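Local coordinates for salicylaldehyde dehydrogenase NahF (Pseudomonas putida, PDB 4JZ6), which probably catalyses the NAD-dependent oxidation of salicylaldehyde to salicylate, a step in the bacterial degradation of naphthalene, at residues K87-M92 and V124-A129; I159-P164 and N184-K189; I24-I29 and L210-L215; P97-V102 and P195-L200. All coordinates share one frame; numbering follows the deposited sequence.

Interaction 1 (K87-M92 and V124-A129)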
loop_
_atom_site.group_PDB
_atom_site.type_symbol
_atom_site.label_atom_id
_atom_site.label_comp_id
_atom_site.label_asym_id
_atom_site.label_seq_id
_atom_site.Cartn_x
_atom_site.Cartn_y
_atom_site.Cartn_z
ATOM N N LYS A 87 -4.043 29.035 6.597
ATOM C CA LYS A 87 -3.306 29.881 7.521
ATOM C C LYS A 87 -1.855 29.428 7.710
ATOM O O LYS A 87 -0.950 30.270 7.785
ATOM C CB LYS A 87 -4.016 29.978 8.875
ATOM C CG LYS A 87 -3.435 31.066 9.775
ATOM C CD LYS A 87 -4.335 31.386 10.953
ATOM C CE LYS A 87 -3.806 32.586 11.731
ATOM N NZ LYS A 87 -4.643 32.881 12.933
ATOM N N VAL A 88 -1.639 28.113 7.792
ATOM C CA VAL A 88 -0.280 27.577 7.901
ATOM C C VAL A 88 0.577 28.120 6.771
ATOM O O VAL A 88 1.678 28.622 7.002
ATOM C CB VAL A 88 -0.239 26.039 7.832
ATOM C CG1 VAL A 88 1.196 25.553 7.939
ATOM C CG2 VAL A 88 -1.073 25.428 8.928
ATOM N N ALA A 89 0.053 28.033 5.551
ATOM C CA ALA A 89 0.753 28.539 4.375
ATOM C C ALA A 89 1.089 30.015 4.526
ATOM O O ALA A 89 2.223 30.420 4.276
ATOM C CB ALA A 89 -0.062 28.308 3.118
ATOM N N ASP A 90 0.111 30.815 4.942
ATOM C CA ASP A 90 0.344 32.241 5.162
ATOM C C ASP A 90 1.463 32.459 6.174
ATOM O O ASP A 90 2.347 33.298 5.974
ATOM C CB ASP A 90 -0.927 32.925 5.670
ATOM C CG ASP A 90 -2.009 33.018 4.614
ATOM O OD1 ASP A 90 -1.680 32.945 3.411
ATOM O OD2 ASP A 90 -3.189 33.181 4.995
ATOM N N VAL A 91 1.415 31.685 7.258
ATOM C CA VAL A 91 2.383 31.809 8.345
ATOM C C VAL A 91 3.789 31.390 7.915
ATOM O O VAL A 91 4.776 32.030 8.287
ATOM C CB VAL A 91 1.938 31.014 9.592
ATOM C CG1 VAL A 91 3.032 30.996 10.649
ATOM C CG2 VAL A 91 0.672 31.609 10.158
ATOM N N MET A 92 3.882 30.324 7.127
ATOM C CA MET A 92 5.178 29.895 6.615
ATOM C C MET A 92 5.805 30.962 5.711
ATOM O O MET A 92 7.007 31.218 5.778
ATOM C CB MET A 92 5.063 28.576 5.859
ATOM C CG MET A 92 4.548 27.420 6.687
ATOM S SD MET A 92 4.948 25.849 5.899
ATOM C CE MET A 92 6.719 25.798 6.175
ATOM N N VAL A 124 1.961 23.235 -0.748
ATOM C CA VAL A 124 1.450 21.949 -0.285
ATOM C C VAL A 124 0.285 22.171 0.670
ATOM O O VAL A 124 -0.782 21.576 0.505
ATOM C CB VAL A 124 2.528 21.112 0.437
ATOM C CG1 VAL A 124 1.897 19.909 1.108
ATOM C CG2 VAL A 124 3.586 20.657 -0.537
ATOM N N PHE A 125 0.487 23.040 1.658
ATOM C CA PHE A 125 -0.565 23.357 2.617
ATOM C C PHE A 125 -1.794 23.959 1.950
ATOM O O PHE A 125 -2.913 23.702 2.379
ATOM C CB PHE A 125 -0.047 24.273 3.737
ATOM C CG PHE A 125 0.593 23.526 4.871
ATOM C CD1 PHE A 125 -0.183 22.977 5.878
ATOM C CD2 PHE A 125 1.971 23.351 4.918
ATOM C CE1 PHE A 125 0.402 22.269 6.916
ATOM C CE2 PHE A 125 2.561 22.642 5.955
ATOM C CZ PHE A 125 1.773 22.101 6.955
ATOM N N ARG A 126 -1.601 24.754 0.904
ATOM C CA ARG A 126 -2.752 25.313 0.204
ATOM C C ARG A 126 -3.476 24.258 -0.623
ATOM O O ARG A 126 -4.705 24.217 -0.650
ATOM C CB ARG A 126 -2.353 26.495 -0.665
ATOM C CG ARG A 126 -1.896 27.670 0.147
ATOM C CD ARG A 126 -1.958 28.946 -0.633
ATOM N NE ARG A 126 -1.642 30.071 0.236
ATOM C CZ ARG A 126 -0.429 30.593 0.367
ATOM N NH1 ARG A 126 0.587 30.103 -0.332
ATOM N NH2 ARG A 126 -0.236 31.612 1.191
ATOM N N GLU A 127 -2.708 23.403 -1.289
ATOM C CA GLU A 127 -3.279 22.316 -2.069
ATOM C C GLU A 127 -4.043 21.392 -1.142
ATOM O O GLU A 127 -5.175 20.995 -1.437
ATOM C CB GLU A 127 -2.184 21.533 -2.788
ATOM C CG GLU A 127 -2.712 20.522 -3.794
ATOM C CD GLU A 127 -3.343 21.188 -5.008
ATOM O OE1 GLU A 127 -4.196 20.543 -5.661
ATOM O OE2 GLU A 127 -2.987 22.353 -5.312
ATOM N N ALA A 128 -3.424 21.053 -0.015
ATOM C CA ALA A 128 -4.082 20.211 0.977
ATOM C C ALA A 128 -5.361 20.895 1.451
ATOM O O ALA A 128 -6.431 20.283 1.484
ATOM C CB ALA A 128 -3.152 19.926 2.144
ATOM N N ALA A 129 -5.244 22.179 1.785
ATOM C CA ALA A 129 -6.389 22.988 2.195
ATOM C C ALA A 129 -7.534 22.929 1.177
ATOM O O ALA A 129 -8.703 22.794 1.556
ATOM C CB ALA A 129 -5.962 24.417 2.417
HETATM O O HOH W 1 -3.522 31.558 1.927
#
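Val88 sets its CG1 methyl over one face of the Phe125 ring, 3.4 Å from the centroid and only 7° off the ring normal, a CH-pi contact. A chi1 of 180° turns Val88 CG1 anti to the backbone N, on the side of Phe125, where it sits over the ring centre with all six ring carbons at similar distances. Met92 SD approaches the same ring obliquely, 4.0 Å from Phe125 CE2, in a Met-aromatic contact. The second flat group, the Arg126 guanidinium, has Ala89 CB over one face, 3.6 Å from Arg126 CZ. At its edge, Arg126 NH2 donates to Asp90 OD1 at 3.0 Å, nearly in the guanidinium plane, and the pair forms a salt bridge although the carboxylate plane is turned 51° away. Water 1 bridges the two groups, accepting from Arg126 NE and donating to Asp90 OD1. Arg126 NH1 forms a second salt bridge, with Glu93, so two carboxylates hold the guanidinium and probably keep it charged. The segments run nearly antiparallel with axes 8.4 Å apart, joining helix 78-94 to helix 111-130; helix 195-208 packs against Val88 and Met92, and helix 170-181 against Phe125.

Interaction 2 (I159-P164 and N184-K189)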
loop_
_atom_site.group_PDB
_atom_site.type_symbol
_atom_site.label_atom_id
_atom_site.label_comp_id
_atom_site.label_asym_id
_atom_site.label_seq_id
_atom_site.Cartn_x
_atom_site.Cartn_y
_atom_site.Cartn_z
ATOM N N ILE A 159 -0.933 9.299 12.483
ATOM C CA ILE A 159 0.007 8.904 11.442
ATOM C C ILE A 159 1.444 9.162 11.898
ATOM O O ILE A 159 1.747 10.225 12.449
ATOM C CB ILE A 159 -0.267 9.655 10.117
ATOM C CG1 ILE A 159 -1.208 8.854 9.214
ATOM C CG2 ILE A 159 1.011 9.838 9.325
ATOM C CD1 ILE A 159 -2.494 8.427 9.848
ATOM N N LEU A 160 2.323 8.187 11.691
ATOM C CA LEU A 160 3.746 8.398 11.933
ATOM C C LEU A 160 4.434 8.926 10.674
ATOM O O LEU A 160 4.533 8.209 9.673
ATOM C CB LEU A 160 4.416 7.100 12.375
ATOM C CG LEU A 160 5.934 7.178 12.508
ATOM C CD1 LEU A 160 6.307 8.229 13.543
ATOM C CD2 LEU A 160 6.504 5.820 12.882
ATOM N N SER A 161 4.903 10.173 10.729
ATOM C CA SER A 161 5.572 10.804 9.590
ATOM C C SER A 161 7.060 10.993 9.856
ATOM O O SER A 161 7.448 11.812 10.693
ATOM C CB SER A 161 4.949 12.166 9.278
ATOM O OG SER A 161 3.587 12.041 8.918
ATOM N N ILE A 162 7.891 10.243 9.138
ATOM C CA ILE A 162 9.335 10.369 9.286
ATOM C C ILE A 162 9.929 11.140 8.107
ATOM O O ILE A 162 9.737 10.768 6.948
ATOM C CB ILE A 162 9.992 8.999 9.456
ATOM C CG1 ILE A 162 9.483 8.350 10.748
ATOM C CG2 ILE A 162 11.506 9.130 9.490
ATOM C CD1 ILE A 162 9.928 6.903 10.941
ATOM N N VAL A 163 10.639 12.222 8.415
ATOM C CA VAL A 163 11.052 13.195 7.407
ATOM C C VAL A 163 12.551 13.459 7.446
ATOM O O VAL A 163 13.100 13.712 8.517
ATOM C CB VAL A 163 10.322 14.530 7.622
ATOM C CG1 VAL A 163 10.735 15.548 6.572
ATOM C CG2 VAL A 163 8.826 14.309 7.595
ATOM N N PRO A 164 13.217 13.403 6.273
ATOM C CA PRO A 164 14.664 13.616 6.176
ATOM C C PRO A 164 15.021 15.102 6.130
ATOM O O PRO A 164 14.183 15.942 6.461
ATOM C CB PRO A 164 15.012 12.957 4.847
ATOM C CG PRO A 164 13.806 13.204 4.018
ATOM C CD PRO A 164 12.633 13.082 4.956
ATOM N N ASN A 184 -6.514 13.399 10.184
ATOM C CA ASN A 184 -5.616 12.641 11.048
ATOM C C ASN A 184 -4.752 13.548 11.905
ATOM O O ASN A 184 -4.626 14.744 11.627
ATOM C CB ASN A 184 -4.741 11.712 10.219
ATOM C CG ASN A 184 -5.553 10.840 9.297
ATOM O OD1 ASN A 184 -6.156 9.864 9.732
ATOM N ND2 ASN A 184 -5.588 11.194 8.019
ATOM N N THR A 185 -4.177 12.974 12.957
ATOM C CA THR A 185 -3.178 13.661 13.763
ATOM C C THR A 185 -1.854 12.965 13.496
ATOM O O THR A 185 -1.839 11.822 13.031
ATOM C CB THR A 185 -3.515 13.617 15.261
ATOM O OG1 THR A 185 -3.306 12.292 15.762
ATOM C CG2 THR A 185 -4.959 14.019 15.486
ATOM N N VAL A 186 -0.742 13.641 13.761
ATOM C CA VAL A 186 0.544 13.081 13.366
ATOM C C VAL A 186 1.673 13.224 14.390
ATOM O O VAL A 186 1.828 14.258 15.035
ATOM C CB VAL A 186 0.974 13.607 11.964
ATOM C CG1 VAL A 186 0.257 14.901 11.649
ATOM C CG2 VAL A 186 2.488 13.784 11.863
ATOM N N VAL A 187 2.432 12.144 14.548
ATOM C CA VAL A 187 3.712 12.193 15.231
ATOM C C VAL A 187 4.788 12.425 14.171
ATOM O O VAL A 187 5.071 11.549 13.348
ATOM C CB VAL A 187 3.989 10.896 16.008
ATOM C CG1 VAL A 187 5.363 10.949 16.657
ATOM C CG2 VAL A 187 2.914 10.669 17.057
ATOM N N PHE A 188 5.357 13.628 14.191
ATOM C CA PHE A 188 6.340 14.079 13.214
ATOM C C PHE A 188 7.747 13.831 13.746
ATOM O O PHE A 188 8.177 14.469 14.705
ATOM C CB PHE A 188 6.103 15.572 12.941
ATOM C CG PHE A 188 7.196 16.257 12.145
ATOM C CD1 PHE A 188 7.973 15.566 11.225
ATOM C CD2 PHE A 188 7.430 17.620 12.321
ATOM C CE1 PHE A 188 8.966 16.217 10.511
ATOM C CE2 PHE A 188 8.413 18.276 11.603
ATOM C CZ PHE A 188 9.183 17.577 10.699
ATOM N N LYS A 189 8.461 12.900 13.120
ATOM C CA LYS A 189 9.849 12.633 13.472
ATOM C C LYS A 189 10.771 13.360 12.508
ATOM O O LYS A 189 10.824 13.028 11.321
ATOM C CB LYS A 189 10.139 11.137 13.428
ATOM C CG LYS A 189 11.603 10.787 13.637
ATOM C CD LYS A 189 12.048 11.057 15.065
ATOM C CE LYS A 189 13.529 10.718 15.262
ATOM N NZ LYS A 189 14.438 11.409 14.287
#
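Ile159 N donates to Thr185 O at 2.7 Å, the shortest hydrogen bond between the two segments, with an N-H...O angle of 165°. It opens a ladder of five backbone bonds that continues through Val187 N to Ile159 O, Ser161 N to Val187 O, and Lys189 N to Ser161 O, and closes with Val163 N to Lys189 O at 3.0 Å. Donors come from each strand in turn, as parallel pairing requires, and the strand directions differ by 17°. Two carbonyls take a second, softer partner: Val186 CA lies 3.2 Å from Ile159 O, and Phe188 CA makes a similar CA-H...O contact with Ser161 O. On the face carrying Ser161 and Phe188, the phenyl turns its edge to Ser161 O. Phe188 CG stands anti to the backbone N (chi1 169°), which starts the ring toward Val163. Just past the strand end, Val163 CG2 meets Phe188 CE1 obliquely at 3.5 Å. Ser161 OG rests 3.6 Å from Val186 CG2; its hydrogen bonds go to Asn242 and Ala175 O. On the other face, Leu160 CD1 touches Val187 CG1 and Ile162 CG1 packs on Lys189 CB. These strands and helix 170-181 form a beta-alpha-beta unit of the Rossmann-like domain that binds NAD in this family. Chemically, the contact is a buried ladder of main-chain bonds enclosed by mainly apolar side chains, so the pairing rests on the backbone.

Interaction 3 (I24-I29 and L210-L215)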
loop_
_atom_site.group_PDB
_atom_site.type_symbol
_atom_site.label_atom_id
_atom_site.label_comp_id
_atom_site.label_asym_id
_atom_site.label_seq_id
_atom_site.Cartn_x
_atom_site.Cartn_y
_atom_site.Cartn_z
ATOM N N ILE A 24 4.971 18.663 22.092
ATOM C CA ILE A 24 3.847 17.775 22.384
ATOM C C ILE A 24 2.707 18.540 23.058
ATOM O O ILE A 24 2.931 19.257 24.034
ATOM C CB ILE A 24 4.267 16.610 23.299
ATOM C CG1 ILE A 24 5.392 15.796 22.655
ATOM C CG2 ILE A 24 3.076 15.725 23.603
ATOM C CD1 ILE A 24 5.813 14.594 23.462
ATOM N N ASN A 25 1.492 18.384 22.533
ATOM C CA ASN A 25 0.299 19.033 23.089
ATOM C C ASN A 25 0.389 20.554 23.208
ATOM O O ASN A 25 0.119 21.110 24.273
ATOM C CB ASN A 25 -0.054 18.437 24.455
ATOM C CG ASN A 25 -1.162 17.410 24.373
ATOM O OD1 ASN A 25 -2.072 17.522 23.547
ATOM N ND2 ASN A 25 -1.096 16.400 25.236
ATOM N N ASN A 26 0.755 21.218 22.115
ATOM C CA ASN A 26 0.896 22.671 22.101
ATOM C C ASN A 26 1.886 23.171 23.146
ATOM O O ASN A 26 1.780 24.301 23.630
ATOM C CB ASN A 26 -0.466 23.361 22.264
ATOM C CG ASN A 26 -1.199 23.530 20.941
ATOM O OD1 ASN A 26 -0.733 23.078 19.891
ATOM N ND2 ASN A 26 -2.358 24.179 20.990
ATOM N N ALA A 27 2.849 22.320 23.492
ATOM C CA ALA A 27 3.862 22.680 24.479
ATOM C C ALA A 27 5.265 22.333 23.997
ATOM O O ALA A 27 5.528 21.203 23.582
ATOM C CB ALA A 27 3.577 21.998 25.810
ATOM N N TRP A 28 6.164 23.311 24.048
ATOM C CA TRP A 28 7.566 23.060 23.753
ATOM C C TRP A 28 8.283 22.628 25.027
ATOM O O TRP A 28 8.249 23.332 26.037
ATOM C CB TRP A 28 8.215 24.294 23.141
ATOM C CG TRP A 28 7.730 24.588 21.752
ATOM C CD1 TRP A 28 6.757 25.478 21.390
ATOM C CD2 TRP A 28 8.199 23.991 20.538
ATOM N NE1 TRP A 28 6.591 25.470 20.024
ATOM C CE2 TRP A 28 7.466 24.569 19.479
ATOM C CE3 TRP A 28 9.166 23.030 20.242
ATOM C CZ2 TRP A 28 7.670 24.209 18.148
ATOM C CZ3 TRP A 28 9.364 22.673 18.920
ATOM C CH2 TRP A 28 8.622 23.262 17.891
ATOM N N ILE A 29 8.919 21.460 24.976
ATOM C CA ILE A 29 9.448 20.814 26.175
ATOM C C ILE A 29 10.797 20.143 25.943
ATOM O O ILE A 29 11.169 19.842 24.809
ATOM C CB ILE A 29 8.490 19.719 26.681
ATOM C CG1 ILE A 29 8.168 18.745 25.550
ATOM C CG2 ILE A 29 7.210 20.322 27.219
ATOM C CD1 ILE A 29 7.305 17.592 25.974
ATOM N N LEU A 210 -3.609 25.300 15.009
ATOM C CA LEU A 210 -3.998 23.893 15.056
ATOM C C LEU A 210 -4.243 23.456 16.490
ATOM O O LEU A 210 -3.481 23.810 17.391
ATOM C CB LEU A 210 -2.920 23.006 14.424
ATOM C CG LEU A 210 -3.053 22.654 12.937
ATOM C CD1 LEU A 210 -4.383 21.963 12.679
ATOM C CD2 LEU A 210 -2.901 23.876 12.041
ATOM N N PRO A 211 -5.323 22.695 16.712
ATOM C CA PRO A 211 -5.663 22.193 18.048
ATOM C C PRO A 211 -4.514 21.408 18.679
ATOM O O PRO A 211 -3.703 20.812 17.967
ATOM C CB PRO A 211 -6.858 21.276 17.779
ATOM C CG PRO A 211 -7.493 21.849 16.545
ATOM C CD PRO A 211 -6.356 22.368 15.711
ATOM N N ALA A 212 -4.441 21.422 20.003
ATOM C CA ALA A 212 -3.355 20.754 20.705
ATOM C C ALA A 212 -3.352 19.257 20.426
ATOM O O ALA A 212 -4.394 18.604 20.485
ATOM C CB ALA A 212 -3.445 21.021 22.207
ATOM N N GLY A 213 -2.174 18.722 20.114
ATOM C CA GLY A 213 -2.003 17.289 19.954
ATOM C C GLY A 213 -2.255 16.817 18.541
ATOM O O GLY A 213 -2.103 15.634 18.235
ATOM N N VAL A 214 -2.649 17.736 17.671
ATOM C CA VAL A 214 -2.879 17.370 16.282
ATOM C C VAL A 214 -1.542 17.169 15.564
ATOM O O VAL A 214 -1.405 16.272 14.734
ATOM C CB VAL A 214 -3.760 18.401 15.560
ATOM C CG1 VAL A 214 -3.995 17.977 14.128
ATOM C CG2 VAL A 214 -5.087 18.539 16.275
ATOM N N LEU A 215 -0.557 17.999 15.900
ATOM C CA LEU A 215 0.809 17.812 15.417
ATOM C C LEU A 215 1.791 17.736 16.578
ATOM O O LEU A 215 1.851 18.632 17.416
ATOM C CB LEU A 215 1.221 18.940 14.473
ATOM C CG LEU A 215 2.671 18.895 13.976
ATOM C CD1 LEU A 215 2.913 17.666 13.109
ATOM C CD2 LEU A 215 3.028 20.163 13.217
HETATM O O HOH W 2 -1.097 20.988 17.220
HETATM O O HOH W 3 0.448 19.745 19.532
HETATM O O HOH W 4 -0.344 23.450 17.263
HETATM O O HOH W 5 -3.098 26.270 18.759
#
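Asn26 turns one flat face of its carboxamide to Ala212, whose CA and CB both stand about 3.4 Å from the amide plane. A chi1 of -86° sends Asn26 CG toward the turn, to 3.5 Å from Ala212 CA, and Asn26 ND2 lies 3.6 Å from Ala212 CB. Asn25 starts out away from the turn, but its amide end comes back, placing Asn25 OD1 3.6 Å from Gly213 CA. The two amides therefore meet adjacent residues of a type II turn running from Pro211 to Val214. Gly213 has phi +89°, and a side chain there would collide with Asn25 OD1 as well as with the preceding carbonyl. No direct hydrogen bond crosses the contact; water carries the polar links. Water 3 accepts from Asn26 N at 3.0 Å and from Gly213 N at 2.9 Å, and donates to Leu215 O, so three main-chain groups grip it. Water 4 lies 2.7 Å from Asn26 OD1, while water 5 donates to Leu210 O and receives a weak bond from Asn26 ND2. An alanine in place of Asn26 would probably leave waters 4 and 5 without their amide partner and Ala212 CA without its flat cover. The contact joins the tight connection between strands 18-24 and 27-29 to the loop leading from helix 195-208 into strand 215-218. Asn216 accepts from Asn25 N, and helix 56-73 packs against Ile24, Asn25, Leu210 and Pro211.

Interaction 4 (P97-V102 and P195-L200)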
loop_
_atom_site.group_PDB
_atom_site.type_symbol
_atom_site.label_atom_id
_atom_site.label_comp_id
_atom_site.label_asym_id
_atom_site.label_seq_id
_atom_site.Cartn_x
_atom_site.Cartn_y
_atom_site.Cartn_z
ATOM N N PRO A 97 12.381 34.673 5.446
ATOM C CA PRO A 97 13.797 34.964 5.699
ATOM C C PRO A 97 14.446 34.046 6.735
ATOM O O PRO A 97 15.627 33.730 6.594
ATOM C CB PRO A 97 13.763 36.394 6.237
ATOM C CG PRO A 97 12.533 36.975 5.672
ATOM C CD PRO A 97 11.540 35.858 5.682
ATOM N N LYS A 98 13.694 33.635 7.753
ATOM C CA LYS A 98 14.229 32.745 8.786
ATOM C C LYS A 98 14.519 31.352 8.221
ATOM O O LYS A 98 15.546 30.744 8.531
ATOM C CB LYS A 98 13.282 32.666 9.991
ATOM C CG LYS A 98 13.756 31.767 11.133
ATOM C CD LYS A 98 15.083 32.233 11.718
ATOM C CE LYS A 98 14.968 33.612 12.365
ATOM N NZ LYS A 98 16.291 34.310 12.464
ATOM N N PHE A 99 13.613 30.857 7.386
ATOM C CA PHE A 99 13.814 29.569 6.739
ATOM C C PHE A 99 15.079 29.581 5.899
ATOM O O PHE A 99 15.888 28.649 5.972
ATOM C CB PHE A 99 12.614 29.196 5.874
ATOM C CG PHE A 99 11.509 28.530 6.633
ATOM C CD1 PHE A 99 11.640 27.220 7.061
ATOM C CD2 PHE A 99 10.339 29.211 6.920
ATOM C CE1 PHE A 99 10.623 26.603 7.767
ATOM C CE2 PHE A 99 9.316 28.601 7.626
ATOM C CZ PHE A 99 9.457 27.294 8.050
ATOM N N ILE A 100 15.245 30.641 5.109
ATOM C CA ILE A 100 16.428 30.796 4.272
ATOM C C ILE A 100 17.674 30.718 5.143
ATOM O O ILE A 100 18.611 29.969 4.845
ATOM C CB ILE A 100 16.416 32.142 3.527
ATOM C CG1 ILE A 100 15.158 32.267 2.661
ATOM C CG2 ILE A 100 17.680 32.309 2.689
ATOM C CD1 ILE A 100 15.363 31.957 1.206
ATOM N N GLU A 101 17.657 31.477 6.236
ATOM C CA GLU A 101 18.798 31.583 7.136
ATOM C C GLU A 101 19.117 30.261 7.828
ATOM O O GLU A 101 20.280 29.851 7.900
ATOM C CB GLU A 101 18.537 32.667 8.180
ATOM C CG GLU A 101 19.700 32.919 9.122
ATOM C CD GLU A 101 19.283 33.700 10.345
ATOM O OE1 GLU A 101 18.184 34.295 10.325
ATOM O OE2 GLU A 101 20.048 33.711 11.334
ATOM N N VAL A 102 18.085 29.598 8.335
ATOM C CA VAL A 102 18.281 28.376 9.096
ATOM C C VAL A 102 18.717 27.223 8.199
ATOM O O VAL A 102 19.642 26.480 8.535
ATOM C CB VAL A 102 17.013 27.998 9.882
ATOM C CG1 VAL A 102 17.118 26.584 10.428
ATOM C CG2 VAL A 102 16.783 28.997 11.010
ATOM N N PRO A 195 17.270 20.048 12.779
ATOM C CA PRO A 195 16.296 20.182 13.865
ATOM C C PRO A 195 15.704 21.584 14.020
ATOM O O PRO A 195 14.561 21.703 14.465
ATOM C CB PRO A 195 17.106 19.799 15.104
ATOM C CG PRO A 195 18.477 20.180 14.770
ATOM C CD PRO A 195 18.643 19.922 13.300
ATOM N N ALA A 196 16.454 22.622 13.671
ATOM C CA ALA A 196 15.930 23.980 13.778
ATOM C C ALA A 196 14.854 24.236 12.730
ATOM O O ALA A 196 13.846 24.888 13.006
ATOM C CB ALA A 196 17.043 25.003 13.658
ATOM N N THR A 197 15.072 23.715 11.528
ATOM C CA THR A 197 14.126 23.901 10.437
ATOM C C THR A 197 12.817 23.169 10.697
ATOM O O THR A 197 11.734 23.703 10.458
ATOM C CB THR A 197 14.702 23.392 9.117
ATOM O OG1 THR A 197 16.086 23.735 9.040
ATOM C CG2 THR A 197 13.960 24.012 7.948
ATOM N N HIS A 198 12.926 21.938 11.182
ATOM C CA HIS A 198 11.750 21.129 11.475
ATOM C C HIS A 198 10.986 21.642 12.698
ATOM O O HIS A 198 9.762 21.535 12.773
ATOM C CB HIS A 198 12.153 19.666 11.644
ATOM C CG HIS A 198 12.519 19.002 10.359
ATOM N ND1 HIS A 198 13.167 17.788 10.302
ATOM C CD2 HIS A 198 12.313 19.380 9.073
ATOM C CE1 HIS A 198 13.349 17.447 9.039
ATOM N NE2 HIS A 198 12.839 18.396 8.273
ATOM N N ALA A 199 11.708 22.203 13.660
ATOM C CA ALA A 199 11.043 22.841 14.782
ATOM C C ALA A 199 10.300 24.070 14.261
ATOM O O ALA A 199 9.162 24.334 14.655
ATOM C CB ALA A 199 12.042 23.224 15.844
ATOM N N LEU A 200 10.947 24.805 13.356
ATOM C CA LEU A 200 10.355 26.009 12.786
ATOM C C LEU A 200 9.057 25.723 12.036
ATOM O O LEU A 200 8.052 26.409 12.238
ATOM C CB LEU A 200 11.343 26.728 11.864
ATOM C CG LEU A 200 10.807 28.061 11.326
ATOM C CD1 LEU A 200 10.384 28.963 12.475
ATOM C CD2 LEU A 200 11.824 28.755 10.438
#
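Leu200, Phe99 and Val102 bury the most surface in this contact, and Leu200 lies over a face of the Phe99 ring. Leu200 CD2 stands over the centre of that ring, 3.5 Å from the centroid and 5° off the normal, as a CH-pi contact. Leu200 CG follows toward the rim, 3.6 Å from Phe99 CZ. A chi1 of -175° puts the leucine's CG anti to its backbone N, on the side of helix 96-107, and CD2 then extends over the ring centre. The same CD2 methyl also touches Lys98 CG at 3.6 Å, so it is wedged between the ring and the aliphatic root of the lysine, whose amine turns back to a salt bridge with Glu101. At the edge of the phenyl ring lies Thr197 CG2, 4.1 Å from Phe99 CD1. An alanine at Phe99 would probably leave the Leu200 methyl without its aromatic platform and open a gap between the helices. Val102 fills the next turn: its CG1 lies 3.6 Å from Ala196 CB and 3.3 Å from Thr197 OG1. That hydroxyl is hydrogen-bonded to Glu106, which also accepts from Ala196 N near the start of the second helix. The segments run antiparallel at 160°, their axes 9.9 Å apart. Helix 111-130 packs on Phe99 through Val118, while strand 47-52 meets Ala196 and strand 215-218 lies against Pro195, His198 and Ala199.

In the fold
Interaction 2 supplies two neighbouring strands of the six-stranded sheet, and the other three contacts lie to one side of it, with centres about 13 to 18 Å away. Helix 195-208 carries one side of interaction 4, leads into the turn of interaction 3, and packs on Met92 of interaction 1. Interactions 1 and 4 meet where Met92 CE touches Phe99 CZ at 3.6 Å. Along the chain interaction 1 closes before interaction 2 opens; interaction 2 lies between the segments of interaction 4, and all three lie between those of interaction 3. The contacts thus join the N-terminal hairpin and neighbouring helices to the beta-alpha-beta unit of the domain that binds NAD in this family.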